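Long-range contacts in L-glyceraldehyde 3-phosphate reductase (Clostridium beijerinckii, PDB 6HG6), which probably reduces aldehydes such as furfural, drawing hydride from bound NADPH, as a TIM-barrel member of the aldo-keto reductase superfamily: residues Q4-Y10 with Y88-L92; Y10-Y15 with F53-T58; I134-M140 with Y164-Y170. All coordinates share one frame; numbering follows the deposited sequence.

Interaction 1: Q4-Y10 with Y88-L92; sequences QASKNRY and YRDEL
Glu91 presents one carboxylate oxygen to two side chains of the 4-10 loop, and the two use different lone pairs. Arg9 NH2 comes to the syn side of Glu91 OE1 at 2.8 Å, and the N-H...O angle of 172° makes this arm of the salt bridge almost straight. The oxygen lies in the guanidinium plane and the carboxylate is turned 30° from it, while the side chains as a whole meet at about a right angle. Tyr10 OH takes the anti side, donating to Glu91 OE1 over a short 2.5 Å, with the oxygen at the edge of the phenol ring. Two donors on one oxygen would be expected to favour the charged carboxylate. A water bonded to both Tyr10 OH and Glu91 O adds a second bridge.

Arg9 is itself held within its loop. Its CG sits between the backbone N and carbonyl carbon (chi1 66°), over the centre of the Tyr10 ring, and from there the chain runs extended to NE. Arg9 NH1 then bonds Ser6 O at 2.8 Å from one side of the carbonyl plane, while Arg9 N reaches that oxygen from the other, within a type I turn. Ala5 CB lies over a face of the guanidinium and also over a face of the Tyr88 ring, 3.5 Å from Tyr88 CZ; Ala5 N donates to Tyr88 OH at 2.9 Å.

Helix 42-54 adjoins both segments: Phe53 touches Ala5, Arg9 and Glu91 and meets the Tyr88 ring obliquely. The contact joins the N-terminal loop to the connection from helix 72-85 into barrel strand 93-98.

Interaction 2: Y10-Y15 with F53-T58; sequences YNEMKY and FDNGIT
Tyr15 and Gly56 make the hydrogen bond that joins the two segments. Tyr15 OH donates to Gly56 O at 2.6 Å, and the C=O...O angle of 118°, with the hydroxyl in the carbonyl plane, places it on a lone pair of that oxygen. The carbonyl is presented by a helix end: Gly56, with phi at 87°, is the C-prime residue of a Schellman motif, and Gly56 N bonds back to Phe53 O. The same glycine gives the closest backbone approach, opposite Tyr10.

Van der Waals contact with this turn comes from Met13. Its CG lies anti to the backbone N (chi1 179°), and bends further along the chain fold the thioether against the Asn55-Gly56 backbone. Met13 CB touches Asn55 O at 3.7 Å, Met13 CG reaches Gly56 O at 3.6 Å, and the methyl ends the run against a side chain, with Met13 CE 4.2 Å from Ile57 CG1.

Thr58 meets two tyrosine rings at their edges. Thr58 CG2 approaches Tyr10 CE1 at 3.9 Å, near the plane of that ring, and Thr58 OG1 lies 3.8 Å from Tyr15 CE1. The Thr58 methyl touches both rings, while its hydroxyl oxygen lies beside Tyr15 alone; Tyr15 OH in turn lies at the edge of the Tyr10 ring. The Tyr10 hydroxyl, whose polar partner is Glu91, passes obliquely to the Phe53 ring, 3.7 Å from Phe53 CE1.

Met13, Tyr15 and Thr58 all pack on Pro26 of strand 24-26, part of the N-terminal hairpin. Ile57 turns to Ile28 and Phe30 of barrel strand 28-31 and to Ile305 of helix 302-308, whose Asn308 binds NADPH; the Ile57 and Asn308 side chains are about 7 Å apart.

Interaction 3: I134-M140 with Y164-Y170; sequences IFYHHRM and YAGISNY. With NDP (NADPH dihydro-nicotinamide-adenine-dinucleotide phosphate), chain B.
Asn169 and His138 meet beside the nicotinamide carboxamide of NADPH. Asn169 ND2 donates to His138 O at 2.8 Å, with an N-H...O angle of 156° and the oxygen close to the amide plane, which fixes the rotation of the asparagine where its amide borders the cofactor. Ser168 OG, carried toward the carboxamide by standing anti to its backbone N (chi1 -176°), lies 2.9 Å from O7N of NADPH and is also hydrogen-bonded to Gln193 O. The edge of the His138 imidazole faces the same group, with His138 NE2 3.4 Å from N7N of NADPH.

These three residues follow from, or end, two neighbouring parallel strands of the TIM barrel, 132-137 and 162-168, joined by a beta-alpha-beta crossover through helix 146-158. The cofactor is therefore met at the C-terminal ends of the strands, as is general for this fold. Four backbone bonds set the register, from Phe135 N to Tyr164 O at 3.0 Å to Ser168 N to His137 O at 2.9 Å; the N-to-C directions of strands 134-137 and 165-168 differ by 37°.

Further out, Tyr170 reaches back to His137, which ends strand 134-137, and to Met140. Met140 CG stands 3.4 Å above the centroid of the Tyr170 ring, a CH-pi contact joined by a Met-aromatic approach of SD, and Ile167 CD1 covers the opposite face. Tyr170 OH and His137 ND1 share a hydrogen bond of 2.7 Å, the oxygen lying in the imidazole plane. On the sheet face of Ile134, the Tyr136 ring leans against Gly166, with Tyr136 CD2 3.4 Å from Gly166 C.

Overall arrangement
From the N terminus, residues 4-10 run ahead of the barrel and close the widest loop of the three, interaction 1, on the turn before strand 93-98. Interaction 2 follows at once, sharing Tyr10, and closes a shorter loop on the end of helix 42-54; it falls wholly within the span of interaction 1. The two also touch directly, Ser6 N lying 3.0 Å from Asp54 OD1. Together they tie the N-terminal extension to helix 42-54 and the turn preceding strand 93-98. Interaction 3 opens later, in series with both, and closes a short loop around helix 146-158 by pairing two adjacent barrel strands; it lies across the chain's centre from interaction 2, centres about 24 Å apart.

Interaction 1: Q4-Y10 with Y88-L92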
loop_
_atom_site.group_PDB
_atom_site.type_symbol
_atom_site.label_atom_id
_atom_site.label_comp_id
_atom_site.label_asym_id
_atom_site.label_seq_id
_atom_site.Cartn_x
_atom_site.Cartn_y
_atom_site.Cartn_z
ATOM N N GLN A 4 13.330 -1.132 21.341
ATOM C CA GLN A 4 14.287 -2.108 20.764
ATOM C C GLN A 4 13.433 -3.116 20.018
ATOM O O GLN A 4 12.556 -3.723 20.639
ATOM C CB GLN A 4 15.113 -2.824 21.825
ATOM C CG GLN A 4 16.103 -1.935 22.560
ATOM C CD GLN A 4 16.844 -2.773 23.577
ATOM O OE1 GLN A 4 16.674 -2.605 24.792
ATOM N NE2 GLN A 4 17.586 -3.762 23.086
ATOM N N ALA A 5 13.658 -3.202 18.720
ATOM C CA ALA A 5 12.862 -4.055 17.833
ATOM C C ALA A 5 12.979 -5.478 18.351
ATOM O O ALA A 5 14.021 -5.840 18.921
ATOM C CB ALA A 5 13.325 -3.932 16.419
ATOM N N SER A 6 11.868 -6.194 18.288
ATOM C CA SER A 6 11.794 -7.598 18.708
ATOM C C SER A 6 12.851 -8.426 17.963
ATOM O O SER A 6 12.878 -8.369 16.744
ATOM C CB SER A 6 10.440 -8.134 18.435
ATOM O OG SER A 6 10.436 -9.515 18.721
ATOM N N LYS A 7 13.615 -9.242 18.679
ATOM C CA LYS A 7 14.589 -10.169 18.060
ATOM C C LYS A 7 13.849 -11.226 17.222
ATOM O O LYS A 7 14.465 -11.796 16.332
ATOM C CB LYS A 7 15.436 -10.843 19.141
ATOM C CG LYS A 7 16.482 -9.966 19.832
ATOM C CD LYS A 7 17.308 -9.040 18.913
ATOM C CE LYS A 7 18.784 -8.913 19.255
ATOM N NZ LYS A 7 19.050 -9.026 20.712
ATOM N N ASN A 8 12.558 -11.446 17.447
ATOM C CA ASN A 8 11.757 -12.461 16.710
ATOM C C ASN A 8 11.057 -11.850 15.496
ATOM O O ASN A 8 10.282 -12.547 14.857
ATOM C CB ASN A 8 10.701 -13.075 17.635
ATOM C CG ASN A 8 11.303 -13.829 18.797
ATOM O OD1 ASN A 8 12.349 -14.473 18.675
ATOM N ND2 ASN A 8 10.624 -13.797 19.932
ATOM N N ARG A 9 11.330 -10.602 15.131
ATOM C CA ARG A 9 10.507 -9.903 14.114
ATOM C C ARG A 9 10.592 -10.538 12.727
ATOM O O ARG A 9 9.660 -10.334 11.983
ATOM C CB ARG A 9 10.850 -8.421 14.079
ATOM C CG ARG A 9 12.256 -8.145 13.588
ATOM C CD ARG A 9 12.565 -6.685 13.721
ATOM N NE ARG A 9 13.923 -6.338 13.352
ATOM C CZ ARG A 9 14.977 -6.465 14.133
ATOM N NH1 ARG A 9 14.907 -7.022 15.330
ATOM N NH2 ARG A 9 16.147 -6.093 13.676
ATOM N N TYR A 10 11.596 -11.362 12.402
ATOM C CA TYR A 10 11.653 -11.983 11.059
ATOM C C TYR A 10 11.248 -13.456 11.126
ATOM O O TYR A 10 11.359 -14.129 10.123
ATOM C CB TYR A 10 13.045 -11.789 10.449
ATOM C CG TYR A 10 13.439 -10.345 10.304
ATOM C CD1 TYR A 10 12.639 -9.503 9.569
ATOM C CD2 TYR A 10 14.570 -9.804 10.907
ATOM C CE1 TYR A 10 12.918 -8.160 9.415
ATOM C CE2 TYR A 10 14.859 -8.453 10.778
ATOM C CZ TYR A 10 14.036 -7.625 10.034
ATOM O OH TYR A 10 14.237 -6.300 9.816
ATOM N N TYR A 88 16.936 1.617 12.510
ATOM C CA TYR A 88 16.520 0.484 11.659
ATOM C C TYR A 88 16.246 0.927 10.240
ATOM O O TYR A 88 15.588 0.174 9.502
ATOM C CB TYR A 88 15.262 -0.145 12.267
ATOM C CG TYR A 88 15.485 -0.632 13.668
ATOM C CD1 TYR A 88 16.189 -1.796 13.923
ATOM C CD2 TYR A 88 14.977 0.061 14.762
ATOM C CE1 TYR A 88 16.388 -2.255 15.219
ATOM C CE2 TYR A 88 15.172 -0.383 16.063
ATOM C CZ TYR A 88 15.880 -1.538 16.303
ATOM O OH TYR A 88 16.057 -1.984 17.594
ATOM N N ARG A 89 16.686 2.113 9.847
ATOM C CA ARG A 89 16.250 2.646 8.531
ATOM C C ARG A 89 16.642 1.704 7.387
ATOM O O ARG A 89 15.857 1.601 6.403
ATOM C CB ARG A 89 16.749 4.071 8.300
ATOM C CG ARG A 89 16.099 4.760 7.116
ATOM C CD ARG A 89 16.927 4.583 5.883
ATOM N NE ARG A 89 16.215 5.164 4.736
ATOM C CZ ARG A 89 15.261 4.561 4.025
ATOM N NH1 ARG A 89 14.832 3.353 4.346
ATOM N NH2 ARG A 89 14.708 5.176 2.995
ATOM N N ASP A 90 17.779 1.017 7.496
ATOM C CA ASP A 90 18.214 0.153 6.369
ATOM C C ASP A 90 17.431 -1.174 6.360
ATOM O O ASP A 90 17.634 -1.972 5.473
ATOM C CB ASP A 90 19.723 0.001 6.398
ATOM C CG ASP A 90 20.447 1.277 6.025
ATOM O OD1 ASP A 90 19.814 2.210 5.527
ATOM O OD2 ASP A 90 21.678 1.315 6.267
ATOM N N GLU A 91 16.624 -1.422 7.377
ATOM C CA GLU A 91 15.712 -2.570 7.423
ATOM C C GLU A 91 14.320 -2.143 6.980
ATOM O O GLU A 91 13.430 -3.023 7.020
ATOM C CB GLU A 91 15.695 -3.127 8.834
ATOM C CG GLU A 91 16.918 -3.940 9.155
ATOM C CD GLU A 91 16.981 -4.345 10.610
ATOM O OE1 GLU A 91 16.144 -5.147 11.031
ATOM O OE2 GLU A 91 17.856 -3.795 11.312
ATOM N N LEU A 92 14.099 -0.878 6.632
ATOM C CA LEU A 92 12.732 -0.418 6.298
ATOM C C LEU A 92 12.638 -0.046 4.837
ATOM O O LEU A 92 13.595 0.455 4.289
ATOM C CB LEU A 92 12.354 0.789 7.151
ATOM C CG LEU A 92 12.332 0.552 8.648
ATOM C CD1 LEU A 92 12.021 1.840 9.382
ATOM C CD2 LEU A 92 11.352 -0.537 9.024
HETATM O O HOH W 1 14.252 -5.716 7.130
#

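Interaction 2: Y10-Y15 with F53-T58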
loop_
_atom_site.group_PDB
_atom_site.type_symbol
_atom_site.label_atom_id
_atom_site.label_comp_id
_atom_site.label_asym_id
_atom_site.label_seq_id
_atom_site.Cartn_x
_atom_site.Cartn_y
_atom_site.Cartn_z
ATOM N N TYR A 10 11.596 -11.362 12.402
ATOM C CA TYR A 10 11.653 -11.983 11.059
ATOM C C TYR A 10 11.248 -13.456 11.126
ATOM O O TYR A 10 11.359 -14.129 10.123
ATOM C CB TYR A 10 13.045 -11.789 10.449
ATOM C CG TYR A 10 13.439 -10.345 10.304
ATOM C CD1 TYR A 10 12.639 -9.503 9.569
ATOM C CD2 TYR A 10 14.570 -9.804 10.907
ATOM C CE1 TYR A 10 12.918 -8.160 9.415
ATOM C CE2 TYR A 10 14.859 -8.453 10.778
ATOM C CZ TYR A 10 14.036 -7.625 10.034
ATOM O OH TYR A 10 14.237 -6.300 9.816
ATOM N N ASN A 11 10.740 -13.935 12.246
ATOM C CA ASN A 11 10.452 -15.382 12.413
ATOM C C ASN A 11 9.180 -15.845 11.699
ATOM O O ASN A 11 9.145 -17.040 11.341
ATOM C CB ASN A 11 10.409 -15.731 13.889
ATOM C CG ASN A 11 11.811 -15.676 14.454
ATOM O OD1 ASN A 11 12.028 -15.877 15.649
ATOM N ND2 ASN A 11 12.766 -15.477 13.575
ATOM N N GLU A 12 8.191 -14.985 11.470
ATOM C CA GLU A 12 6.868 -15.453 10.972
ATOM C C GLU A 12 6.467 -14.789 9.667
ATOM O O GLU A 12 5.886 -15.464 8.815
ATOM C CB GLU A 12 5.781 -15.126 11.997
ATOM C CG GLU A 12 5.927 -15.903 13.294
ATOM C CD GLU A 12 5.557 -17.366 13.166
ATOM O OE1 GLU A 12 6.146 -18.165 13.909
ATOM O OE2 GLU A 12 4.638 -17.701 12.354
ATOM N N MET A 13 6.711 -13.493 9.534
ATOM C CA MET A 13 6.242 -12.762 8.345
ATOM C C MET A 13 6.848 -13.419 7.100
ATOM O O MET A 13 7.975 -13.898 7.166
ATOM C CB MET A 13 6.661 -11.286 8.451
ATOM C CG MET A 13 6.258 -10.475 7.288
ATOM S SD MET A 13 4.521 -10.528 6.791
ATOM C CE MET A 13 3.652 -10.004 8.267
ATOM N N LYS A 14 6.124 -13.462 5.995
ATOM C CA LYS A 14 6.679 -13.889 4.686
ATOM C C LYS A 14 6.966 -12.647 3.838
ATOM O O LYS A 14 6.270 -11.636 3.996
ATOM C CB LYS A 14 5.719 -14.848 4.000
ATOM C CG LYS A 14 5.540 -16.153 4.768
ATOM C CD LYS A 14 4.789 -17.210 3.979
ATOM C CE LYS A 14 4.770 -18.545 4.680
ATOM N NZ LYS A 14 3.851 -19.477 3.990
ATOM N N TYR A 15 7.984 -12.726 2.987
ATOM C CA TYR A 15 8.483 -11.626 2.127
ATOM C C TYR A 15 8.419 -12.091 0.681
ATOM O O TYR A 15 8.750 -13.273 0.414
ATOM C CB TYR A 15 9.896 -11.191 2.550
ATOM C CG TYR A 15 9.914 -10.708 3.976
ATOM C CD1 TYR A 15 9.623 -9.391 4.301
ATOM C CD2 TYR A 15 10.165 -11.592 5.012
ATOM C CE1 TYR A 15 9.548 -8.991 5.623
ATOM C CE2 TYR A 15 10.081 -11.211 6.340
ATOM C CZ TYR A 15 9.793 -9.886 6.642
ATOM O OH TYR A 15 9.705 -9.571 7.970
ATOM N N PHE A 53 6.632 -3.241 12.950
ATOM C CA PHE A 53 8.025 -3.700 12.735
ATOM C C PHE A 53 8.303 -4.935 13.586
ATOM O O PHE A 53 8.985 -5.851 13.102
ATOM C CB PHE A 53 9.010 -2.563 12.993
ATOM C CG PHE A 53 10.435 -2.861 12.593
ATOM C CD1 PHE A 53 10.716 -3.239 11.298
ATOM C CD2 PHE A 53 11.476 -2.693 13.485
ATOM C CE1 PHE A 53 12.023 -3.559 10.910
ATOM C CE2 PHE A 53 12.780 -2.989 13.112
ATOM C CZ PHE A 53 13.048 -3.415 11.822
ATOM N N ASP A 54 7.815 -4.988 14.829
ATOM C CA ASP A 54 8.071 -6.139 15.719
ATOM C C ASP A 54 7.481 -7.418 15.123
ATOM O O ASP A 54 7.911 -8.480 15.546
ATOM C CB ASP A 54 7.511 -5.907 17.121
ATOM C CG ASP A 54 8.361 -5.011 18.001
ATOM O OD1 ASP A 54 9.453 -4.638 17.592
ATOM O OD2 ASP A 54 7.929 -4.793 19.161
ATOM N N ASN A 55 6.465 -7.292 14.253
ATOM C CA ASN A 55 5.749 -8.430 13.606
ATOM C C ASN A 55 6.244 -8.637 12.173
ATOM O O ASN A 55 5.593 -9.376 11.413
ATOM C CB ASN A 55 4.245 -8.196 13.679
ATOM C CG ASN A 55 3.774 -8.435 15.090
ATOM O OD1 ASN A 55 3.632 -7.495 15.878
ATOM N ND2 ASN A 55 3.684 -9.681 15.472
ATOM N N GLY A 56 7.361 -8.003 11.813
ATOM C CA GLY A 56 8.040 -8.217 10.520
ATOM C C GLY A 56 7.536 -7.366 9.405
ATOM O O GLY A 56 8.023 -7.548 8.284
ATOM N N ILE A 57 6.663 -6.391 9.675
ATOM C CA ILE A 57 6.229 -5.429 8.641
ATOM C C ILE A 57 7.371 -4.429 8.450
ATOM O O ILE A 57 7.619 -3.592 9.332
ATOM C CB ILE A 57 4.898 -4.759 8.961
ATOM C CG1 ILE A 57 3.840 -5.847 9.121
ATOM C CG2 ILE A 57 4.573 -3.825 7.842
ATOM C CD1 ILE A 57 2.528 -5.334 9.701
ATOM N N THR A 58 8.050 -4.523 7.306
ATOM C CA THR A 58 9.245 -3.708 7.032
ATOM C C THR A 58 8.902 -2.549 6.113
ATOM O O THR A 58 9.841 -1.772 5.767
ATOM C CB THR A 58 10.320 -4.589 6.402
ATOM O OG1 THR A 58 9.786 -5.220 5.231
ATOM C CG2 THR A 58 10.803 -5.618 7.377
#

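Interaction 3: I134-M140 with Y164-Y170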
loop_
_atom_site.group_PDB
_atom_site.type_symbol
_atom_site.label_atom_id
_atom_site.label_comp_id
_atom_site.label_asym_id
_atom_site.label_seq_id
_atom_site.Cartn_x
_atom_site.Cartn_y
_atom_site.Cartn_z
ATOM N N ILE A 134 10.868 3.847 -2.342
ATOM C CA ILE A 134 9.960 3.837 -3.505
ATOM C C ILE A 134 9.352 5.212 -3.602
ATOM O O ILE A 134 8.722 5.676 -2.637
ATOM C CB ILE A 134 8.893 2.724 -3.426
ATOM C CG1 ILE A 134 9.519 1.353 -3.149
ATOM C CG2 ILE A 134 8.098 2.757 -4.718
ATOM C CD1 ILE A 134 8.491 0.301 -2.716
ATOM N N PHE A 135 9.414 5.776 -4.784
ATOM C CA PHE A 135 8.720 7.052 -5.054
ATOM C C PHE A 135 7.703 6.814 -6.161
ATOM O O PHE A 135 8.059 6.389 -7.244
ATOM C CB PHE A 135 9.721 8.140 -5.406
ATOM C CG PHE A 135 9.082 9.478 -5.668
ATOM C CD1 PHE A 135 8.200 10.031 -4.773
ATOM C CD2 PHE A 135 9.421 10.210 -6.785
ATOM C CE1 PHE A 135 7.647 11.284 -4.993
ATOM C CE2 PHE A 135 8.909 11.483 -6.985
ATOM C CZ PHE A 135 8.003 12.006 -6.106
ATOM N N TYR A 136 6.449 7.142 -5.877
ATOM C CA TYR A 136 5.343 6.856 -6.801
ATOM C C TYR A 136 4.752 8.094 -7.453
ATOM O O TYR A 136 4.608 9.113 -6.772
ATOM C CB TYR A 136 4.152 6.323 -6.024
ATOM C CG TYR A 136 4.255 4.921 -5.493
ATOM C CD1 TYR A 136 4.710 4.669 -4.209
ATOM C CD2 TYR A 136 3.748 3.874 -6.227
ATOM C CE1 TYR A 136 4.674 3.399 -3.667
ATOM C CE2 TYR A 136 3.737 2.590 -5.725
ATOM C CZ TYR A 136 4.182 2.357 -4.434
ATOM O OH TYR A 136 4.158 1.090 -3.933
ATOM N N HIS A 137 4.388 7.952 -8.720
ATOM C CA HIS A 137 3.385 8.831 -9.347
ATOM C C HIS A 137 2.042 8.300 -8.796
ATOM O O HIS A 137 1.724 7.129 -8.972
ATOM C CB HIS A 137 3.482 8.873 -10.860
ATOM C CG HIS A 137 2.588 9.922 -11.445
ATOM N ND1 HIS A 137 1.996 9.800 -12.684
ATOM C CD2 HIS A 137 2.181 11.111 -10.935
ATOM C CE1 HIS A 137 1.281 10.869 -12.963
ATOM N NE2 HIS A 137 1.362 11.712 -11.888
ATOM N N HIS A 138 1.329 9.140 -8.058
ATOM C CA HIS A 138 0.187 8.728 -7.215
ATOM C C HIS A 138 -1.061 8.353 -8.026
ATOM O O HIS A 138 -1.894 7.601 -7.518
ATOM C CB HIS A 138 -0.076 9.836 -6.199
ATOM C CG HIS A 138 -0.783 9.401 -4.963
ATOM N ND1 HIS A 138 -0.872 10.232 -3.871
ATOM C CD2 HIS A 138 -1.441 8.262 -4.645
ATOM C CE1 HIS A 138 -1.558 9.628 -2.929
ATOM N NE2 HIS A 138 -1.939 8.431 -3.381
ATOM N N ARG A 139 -1.241 8.919 -9.214
ATOM C CA ARG A 139 -2.392 8.600 -10.079
ATOM C C ARG A 139 -2.051 9.028 -11.505
ATOM O O ARG A 139 -1.127 9.851 -11.705
ATOM C CB ARG A 139 -3.665 9.320 -9.628
ATOM C CG ARG A 139 -3.509 10.839 -9.513
ATOM C CD ARG A 139 -4.759 11.603 -9.828
ATOM N NE ARG A 139 -4.736 13.003 -9.379
ATOM C CZ ARG A 139 -5.807 13.758 -9.263
ATOM N NH1 ARG A 139 -7.000 13.301 -9.607
ATOM N NH2 ARG A 139 -5.707 15.001 -8.829
ATOM N N MET A 140 -2.817 8.537 -12.459
ATOM C CA MET A 140 -2.616 8.943 -13.857
ATOM C C MET A 140 -3.005 10.424 -14.041
ATOM O O MET A 140 -3.969 10.903 -13.433
ATOM C CB MET A 140 -3.441 8.062 -14.790
ATOM C CG MET A 140 -3.055 6.597 -14.715
ATOM S SD MET A 140 -3.907 5.578 -15.918
ATOM C CE MET A 140 -5.574 5.481 -15.267
ATOM N N TYR A 164 13.861 3.264 -6.023
ATOM C CA TYR A 164 13.002 2.663 -7.053
ATOM C C TYR A 164 11.818 3.558 -7.354
ATOM O O TYR A 164 11.371 4.289 -6.455
ATOM C CB TYR A 164 12.442 1.345 -6.546
ATOM C CG TYR A 164 13.442 0.251 -6.231
ATOM C CD1 TYR A 164 13.909 0.113 -4.943
ATOM C CD2 TYR A 164 13.771 -0.755 -7.129
ATOM C CE1 TYR A 164 14.754 -0.919 -4.573
ATOM C CE2 TYR A 164 14.610 -1.818 -6.775
ATOM C CZ TYR A 164 15.060 -1.921 -5.464
ATOM O OH TYR A 164 15.847 -2.957 -5.066
ATOM N N ALA A 165 11.336 3.500 -8.597
ATOM C CA ALA A 165 10.073 4.157 -8.998
ATOM C C ALA A 165 8.911 3.169 -8.857
ATOM O O ALA A 165 9.062 1.941 -9.023
ATOM C CB ALA A 165 10.160 4.653 -10.426
ATOM N N GLY A 166 7.758 3.719 -8.548
ATOM C CA GLY A 166 6.484 2.999 -8.566
ATOM C C GLY A 166 5.433 3.873 -9.216
ATOM O O GLY A 166 5.646 5.116 -9.324
ATOM N N ILE A 167 4.291 3.283 -9.573
ATOM C CA ILE A 167 3.122 4.054 -10.052
ATOM C C ILE A 167 1.903 3.527 -9.310
ATOM O O ILE A 167 1.934 2.371 -8.815
ATOM C CB ILE A 167 2.958 4.049 -11.580
ATOM C CG1 ILE A 167 2.625 2.659 -12.119
ATOM C CG2 ILE A 167 4.190 4.675 -12.247
ATOM C CD1 ILE A 167 2.518 2.598 -13.616
ATOM N N SER A 168 0.900 4.380 -9.167
ATOM C CA SER A 168 -0.302 4.030 -8.385
ATOM C C SER A 168 -1.552 4.391 -9.157
ATOM O O SER A 168 -1.588 5.426 -9.820
ATOM C CB SER A 168 -0.247 4.678 -7.009
ATOM O OG SER A 168 -1.337 4.279 -6.215
ATOM N N ASN A 169 -2.576 3.536 -9.056
ATOM C CA ASN A 169 -3.880 3.807 -9.670
ATOM C C ASN A 169 -3.792 3.781 -11.204
ATOM O O ASN A 169 -4.741 4.305 -11.862
ATOM C CB ASN A 169 -4.458 5.117 -9.132
ATOM C CG ASN A 169 -4.692 5.041 -7.638
ATOM O OD1 ASN A 169 -5.450 4.177 -7.180
ATOM N ND2 ASN A 169 -4.094 5.949 -6.882
ATOM N N TYR A 170 -2.759 3.176 -11.791
ATOM C CA TYR A 170 -2.681 3.061 -13.262
ATOM C C TYR A 170 -3.534 1.888 -13.733
ATOM O O TYR A 170 -3.733 0.925 -12.974
ATOM C CB TYR A 170 -1.234 2.917 -13.723
ATOM C CG TYR A 170 -0.544 4.239 -13.903
ATOM C CD1 TYR A 170 -0.463 5.154 -12.880
ATOM C CD2 TYR A 170 0.030 4.563 -15.115
ATOM C CE1 TYR A 170 0.267 6.327 -13.025
ATOM C CE2 TYR A 170 0.662 5.774 -15.313
ATOM C CZ TYR A 170 0.785 6.670 -14.270
ATOM O OH TYR A 170 1.473 7.844 -14.501
HETATM P PA NDP B . -7.778 -1.253 5.044
HETATM O O1A NDP B . -8.757 -1.538 3.954
HETATM O O2A NDP B . -6.819 -2.257 5.600
HETATM O O5B NDP B . -8.524 -0.511 6.260
HETATM C C5B NDP B . -7.768 -0.152 7.447
HETATM C C4B NDP B . -8.720 0.147 8.575
HETATM O O4B NDP B . -9.574 -1.011 8.762
HETATM C C3B NDP B . -8.099 0.416 9.953
HETATM O O3B NDP B . -7.765 1.784 10.170
HETATM C C2B NDP B . -9.225 -0.036 10.874
HETATM O O2B NDP B . -10.190 1.012 10.903
HETATM C C1B NDP B . -9.784 -1.245 10.134
HETATM N N9A NDP B . -9.160 -2.524 10.447
HETATM C C8A NDP B . -7.873 -2.918 10.172
HETATM N N7A NDP B . -7.618 -4.153 10.525
HETATM C C5A NDP B . -8.812 -4.608 11.065
HETATM C C6A NDP B . -9.191 -5.847 11.619
HETATM N N6A NDP B . -8.371 -6.891 11.720
HETATM N N1A NDP B . -10.470 -5.974 12.060
HETATM C C2A NDP B . -11.289 -4.919 11.952
HETATM N N3A NDP B . -11.045 -3.713 11.444
HETATM C C4A NDP B . -9.775 -3.618 11.011
HETATM O O3 NDP B . -6.791 -0.090 4.507
HETATM P PN NDP B . -6.929 1.478 4.217
HETATM O O1N NDP B . -6.714 2.185 5.514
HETATM O O2N NDP B . -8.140 1.780 3.395
HETATM O O5D NDP B . -5.633 1.699 3.283
HETATM C C5D NDP B . -4.383 1.101 3.713
HETATM C C4D NDP B . -3.232 1.881 3.123
HETATM O O4D NDP B . -3.308 1.826 1.687
HETATM C C3D NDP B . -3.205 3.381 3.408
HETATM O O3D NDP B . -2.724 3.632 4.721
HETATM C C2D NDP B . -2.263 3.847 2.291
HETATM O O2D NDP B . -0.928 3.595 2.645
HETATM C C1D NDP B . -2.688 2.969 1.118
HETATM N N1N NDP B . -3.655 3.652 0.222
HETATM C C2N NDP B . -3.265 4.029 -1.040
HETATM C C3N NDP B . -3.997 4.891 -1.810
HETATM C C7N NDP B . -3.492 5.259 -3.180
HETATM O O7N NDP B . -2.370 4.881 -3.569
HETATM N N7N NDP B . -4.287 6.022 -3.929
HETATM C C4N NDP B . -5.280 5.419 -1.227
HETATM C C5N NDP B . -5.701 4.791 0.043
HETATM C C6N NDP B . -4.943 3.908 0.655
HETATM P P2B NDP B . -11.036 1.201 12.267
HETATM O O1X NDP B . -10.289 0.737 13.501
HETATM O O2X NDP B . -11.330 2.693 12.312
HETATM O O3X NDP B . -12.277 0.365 11.989
HETATM O O HOH W 2 -5.236 7.069 -11.857
#